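Local coordinates for citrate synthase (PDB 2P2W) that catalyses, as a citrate synthase, the condensation of oxaloacetate with acetyl-CoA and water to give citrate and free CoA, the entry step of the tricarboxylic acid cycle, at the interface of chains A and B. Numbering follows the deposited sequence. Chains: chain A/B, Citrate synthase.

Contact 1: the interface of chains A and B. Residues chain A 6, 9, 177-180, 183, 252; chain B 344-346.
B:Arg344, B:Pro345 and B:Thr346, where a loop of one subunit runs into strand 346-349, lie against A:Asp177 to A:Ala180, A:Phe183, A:Val252 and the N-terminal loop of the other subunit, a part of the two-fold interface that would help to hold the citrate synthase dimer together. Polar contacts converge on A:Asp177. Its carboxylate oxygen OD2 accepts a hydrogen bond from the hydroxyl OG1 of B:Thr346 at 2.8 Å, met on the syn side and 17° out of the carboxylate plane; OG1 is presented anti to its own backbone N (chi1 -174°). The same OD2 lies at the in-plane edge of the B:Arg344 guanidinium, but NH1 is 3.5 Å away, so this salt bridge is weak as a hydrogen bond. The backbone N of B:Thr346 also donates to the carbonyl O of A:Val9 at 2.9 Å.

Flat-group packing accounts for much of the rest. The guanidinium is sandwiched: the backbone of A:Ile178 and A:Asn179 covers one face towards its rim, while methyl CG2 of A:Val252 sits over the centre of the other, 3.7 Å from CZ. B:Pro345 sets its CG over the middle of the A:Phe183 ring, 3.7 Å from the centroid, a CH-pi contact, and CG2 of A:Ile178 flanks the same proline carbon.

Within chain B, an internal bond helps to hold the rotation of the guanidinium: NH1 of B:Arg344 donates to the carbonyl O of B:Pro345 at 2.8 Å, with the acceptor just 4° out of the guanidinium plane.

Contact 2: the interface of chains A and B. Residues chain A 2, 348, 350; chain B 13-15.
B:Glu13 and A:Val350 meet crosswise where the end of one subunit's strand 346-349 pairs with strand 10-14 of the other. B:Glu13 buries 67 Å², more than any other residue of the patch. Its CG stands beside the backbone N, anti to the carbonyl carbon (chi1 -65°), and the chain extends beyond it, which brings the carboxylate carbon CD to 3.9 Å from methyl CG1 of A:Val350. The two side chains cross at about a right angle, and the carboxylate end of B:Glu13 lies against that methyl. A:Ile2 reaches the same glutamate with its CD1 end, although the modelled approach is too close to be trusted in detail.

A:Val350, with 54 Å² hidden, also turns its second methyl CG2 towards the carbonyl O of B:Ser14, 3.5 Å away. The backbone N of A:Val350 donates to the carbonyl O of B:Ser14 at 2.9 Å, from 38° above the carbonyl plane. B:Ser14 is gripped at its N as well, which donates to the carbonyl O of A:Glu348, two residues before A:Val350, at 3.0 Å; A:Glu348 forms a parallel bridge with B:Glu13.

An alanine in place of B:Glu13 would probably leave methyl CG1 of A:Val350 without the carboxylate end that lies against it, opening a gap beside the paired strands. By joining strands of two subunits through backbone bonds, the site helps to hold together the dimer typical of citrate synthases.

Contact 1: the interface of chains A and B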
loop_
_atom_site.group_PDB
_atom_site.type_symbol
_atom_site.label_atom_id
_atom_site.label_comp_id
_atom_site.label_asym_id
_atom_site.label_seq_id
_atom_site.Cartn_x
_atom_site.Cartn_y
_atom_site.Cartn_z
ATOM N N LEU A 6 -2.085 -16.425 6.214
ATOM C CA LEU A 6 -0.655 -16.731 6.230
ATOM C C LEU A 6 -0.047 -16.941 7.615
ATOM O O LEU A 6 1.143 -16.699 7.815
ATOM C CB LEU A 6 0.133 -15.632 5.510
ATOM C CG LEU A 6 -0.100 -15.470 4.004
ATOM C CD1 LEU A 6 0.811 -14.369 3.470
ATOM C CD2 LEU A 6 0.179 -16.788 3.290
ATOM N N VAL A 9 3.517 -18.579 8.331
ATOM C CA VAL A 9 4.290 -18.626 7.097
ATOM C C VAL A 9 5.462 -17.649 7.165
ATOM O O VAL A 9 5.275 -16.449 7.377
ATOM C CB VAL A 9 3.417 -18.280 5.869
ATOM C CG1 VAL A 9 4.264 -18.310 4.600
ATOM C CG2 VAL A 9 2.268 -19.272 5.758
ATOM N N ASP A 177 8.582 -7.280 13.646
ATOM C CA ASP A 177 8.548 -8.343 12.650
ATOM C C ASP A 177 7.642 -8.055 11.448
ATOM O O ASP A 177 7.490 -6.905 11.030
ATOM C CB ASP A 177 8.133 -9.648 13.349
ATOM C CG ASP A 177 8.567 -10.890 12.592
ATOM O OD1 ASP A 177 9.744 -10.965 12.185
ATOM O OD2 ASP A 177 7.724 -11.796 12.420
ATOM N N ILE A 178 7.027 -9.102 10.902
ATOM C CA ILE A 178 6.190 -8.938 9.720
ATOM C C ILE A 178 4.697 -8.775 9.980
ATOM O O ILE A 178 3.884 -9.619 9.589
ATOM C CB ILE A 178 6.413 -10.105 8.734
ATOM C CG1 ILE A 178 7.897 -10.486 8.705
ATOM C CG2 ILE A 178 5.969 -9.695 7.338
ATOM C CD1 ILE A 178 8.843 -9.354 8.299
ATOM N N ASN A 179 4.342 -7.677 10.640
ATOM C CA ASN A 179 2.948 -7.375 10.926
ATOM C C ASN A 179 2.320 -6.924 9.607
ATOM O O ASN A 179 3.024 -6.738 8.614
ATOM C CB ASN A 179 2.867 -6.275 11.985
ATOM C CG ASN A 179 3.729 -5.083 11.642
ATOM O OD1 ASN A 179 3.327 -4.210 10.876
ATOM N ND2 ASN A 179 4.937 -5.052 12.194
ATOM N N ALA A 180 1.005 -6.746 9.590
ATOM C CA ALA A 180 0.307 -6.354 8.368
ATOM C C ALA A 180 0.870 -5.138 7.630
ATOM O O ALA A 180 1.016 -5.179 6.410
ATOM C CB ALA A 180 -1.177 -6.144 8.658
ATOM N N PHE A 183 4.308 -5.896 6.306
ATOM C CA PHE A 183 4.153 -6.834 5.202
ATOM C C PHE A 183 3.689 -6.110 3.937
ATOM O O PHE A 183 4.144 -6.425 2.836
ATOM C CB PHE A 183 3.165 -7.942 5.574
ATOM C CG PHE A 183 3.127 -9.076 4.584
ATOM C CD1 PHE A 183 4.310 -9.636 4.102
ATOM C CD2 PHE A 183 1.915 -9.606 4.162
ATOM C CE1 PHE A 183 4.286 -10.710 3.216
ATOM C CE2 PHE A 183 1.877 -10.685 3.273
ATOM C CZ PHE A 183 3.068 -11.236 2.801
ATOM N N VAL A 252 0.580 -13.245 17.032
ATOM C CA VAL A 252 1.773 -13.913 17.545
ATOM C C VAL A 252 1.871 -14.086 19.059
ATOM O O VAL A 252 2.173 -15.177 19.537
ATOM C CB VAL A 252 3.044 -13.188 17.045
ATOM C CG1 VAL A 252 4.283 -13.990 17.414
ATOM C CG2 VAL A 252 2.958 -12.979 15.533
ATOM N N ARG B 344 -1.151 -11.790 8.319
ATOM C CA ARG B 344 -0.041 -11.476 9.209
ATOM C C ARG B 344 0.911 -12.665 9.291
ATOM O O ARG B 344 0.757 -13.541 10.149
ATOM C CB ARG B 344 -0.614 -11.161 10.599
ATOM C CG ARG B 344 0.243 -10.274 11.504
ATOM C CD ARG B 344 1.603 -10.871 11.831
ATOM N NE ARG B 344 2.275 -10.068 12.853
ATOM C CZ ARG B 344 3.559 -10.174 13.171
ATOM N NH1 ARG B 344 4.337 -11.054 12.544
ATOM N NH2 ARG B 344 4.064 -9.401 14.124
ATOM N N PRO B 345 1.910 -12.712 8.396
ATOM C CA PRO B 345 2.880 -13.807 8.385
ATOM C C PRO B 345 3.995 -13.531 9.388
ATOM O O PRO B 345 3.809 -12.788 10.349
ATOM C CB PRO B 345 3.382 -13.794 6.946
ATOM C CG PRO B 345 3.455 -12.311 6.669
ATOM C CD PRO B 345 2.148 -11.787 7.270
ATOM N N THR B 346 5.155 -14.134 9.162
ATOM C CA THR B 346 6.287 -13.924 10.045
ATOM C C THR B 346 7.577 -14.160 9.273
ATOM O O THR B 346 7.565 -14.244 8.046
ATOM C CB THR B 346 6.224 -14.865 11.269
ATOM O OG1 THR B 346 7.283 -14.536 12.174
ATOM C CG2 THR B 346 6.351 -16.321 10.836
#

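Contact 2: the interface of chains A and B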
loop_
_atom_site.group_PDB
_atom_site.type_symbol
_atom_site.label_atom_id
_atom_site.label_comp_id
_atom_site.label_asym_id
_atom_site.label_seq_id
_atom_site.Cartn_x
_atom_site.Cartn_y
_atom_site.Cartn_z
ATOM N N ILE A 2 -5.284 -24.217 1.285
ATOM C CA ILE A 2 -5.345 -22.769 1.377
ATOM C C ILE A 2 -4.767 -22.319 2.715
ATOM O O ILE A 2 -5.032 -22.926 3.749
ATOM C CB ILE A 2 -6.805 -22.299 1.226
ATOM C CG1 ILE A 2 -7.339 -22.782 -0.126
ATOM C CG2 ILE A 2 -6.897 -20.786 1.324
ATOM C CD1 ILE A 2 -8.805 -22.538 -0.342
ATOM N N GLU A 348 -7.205 -20.263 -4.815
ATOM C CA GLU A 348 -7.848 -21.497 -5.230
ATOM C C GLU A 348 -9.087 -21.004 -5.967
ATOM O O GLU A 348 -9.919 -20.308 -5.383
ATOM C CB GLU A 348 -8.245 -22.328 -4.006
ATOM C CG GLU A 348 -9.145 -23.529 -4.301
ATOM C CD GLU A 348 -8.443 -24.630 -5.077
ATOM O OE1 GLU A 348 -7.204 -24.747 -4.963
ATOM O OE2 GLU A 348 -9.130 -25.387 -5.795
ATOM N N VAL A 350 -12.654 -21.049 -7.298
ATOM C CA VAL A 350 -13.911 -21.715 -6.984
ATOM C C VAL A 350 -15.067 -21.160 -7.816
ATOM O O VAL A 350 -16.237 -21.406 -7.512
ATOM C CB VAL A 350 -14.259 -21.565 -5.482
ATOM C CG1 VAL A 350 -13.252 -22.331 -4.639
ATOM C CG2 VAL A 350 -14.267 -20.092 -5.088
ATOM N N GLU B 13 -9.707 -18.116 -1.510
ATOM C CA GLU B 13 -10.533 -18.770 -2.516
ATOM C C GLU B 13 -11.137 -17.604 -3.282
ATOM O O GLU B 13 -11.504 -16.594 -2.681
ATOM C CB GLU B 13 -11.678 -19.573 -1.891
ATOM C CG GLU B 13 -11.270 -20.751 -1.038
ATOM C CD GLU B 13 -12.416 -21.729 -0.828
ATOM O OE1 GLU B 13 -13.528 -21.276 -0.486
ATOM O OE2 GLU B 13 -12.204 -22.948 -1.005
ATOM N N SER B 14 -11.246 -17.736 -4.597
ATOM C CA SER B 14 -11.823 -16.671 -5.398
ATOM C C SER B 14 -12.597 -17.227 -6.592
ATOM O O SER B 14 -12.233 -18.230 -7.197
ATOM C CB SER B 14 -10.691 -15.768 -5.889
ATOM O OG SER B 14 -11.244 -14.670 -6.617
ATOM N N SER B 15 -13.729 -16.558 -6.890
ATOM C CA SER B 15 -14.495 -16.925 -8.068
ATOM C C SER B 15 -14.401 -15.850 -9.161
ATOM O O SER B 15 -15.118 -15.871 -10.156
ATOM C CB SER B 15 -15.950 -17.108 -7.644
ATOM O OG SER B 15 -16.496 -15.842 -7.270
#

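Contact 1 and contact 2 lie about 21 Å apart, measured between the centres of their C-alpha atoms, and share two stretches of chain, while residues 177-180, 183 and 252 belong to contact 1 alone. Strand 346-349 begins in contact 1 and ends in contact 2, there seen from opposite subunits; the N-terminal segment, from residue 2 through strand 10-14 to residue 15, supplies residues to both. Two-fold symmetry repeats each contact with the chains exchanged, so each subunit both offers and receives these segments. Contact 1 has its centre about 8 Å from A:His250, a predicted active-site residue, against about 25 Å for contact 2, suggesting that dimer assembly also shapes the surroundings of the catalytic site.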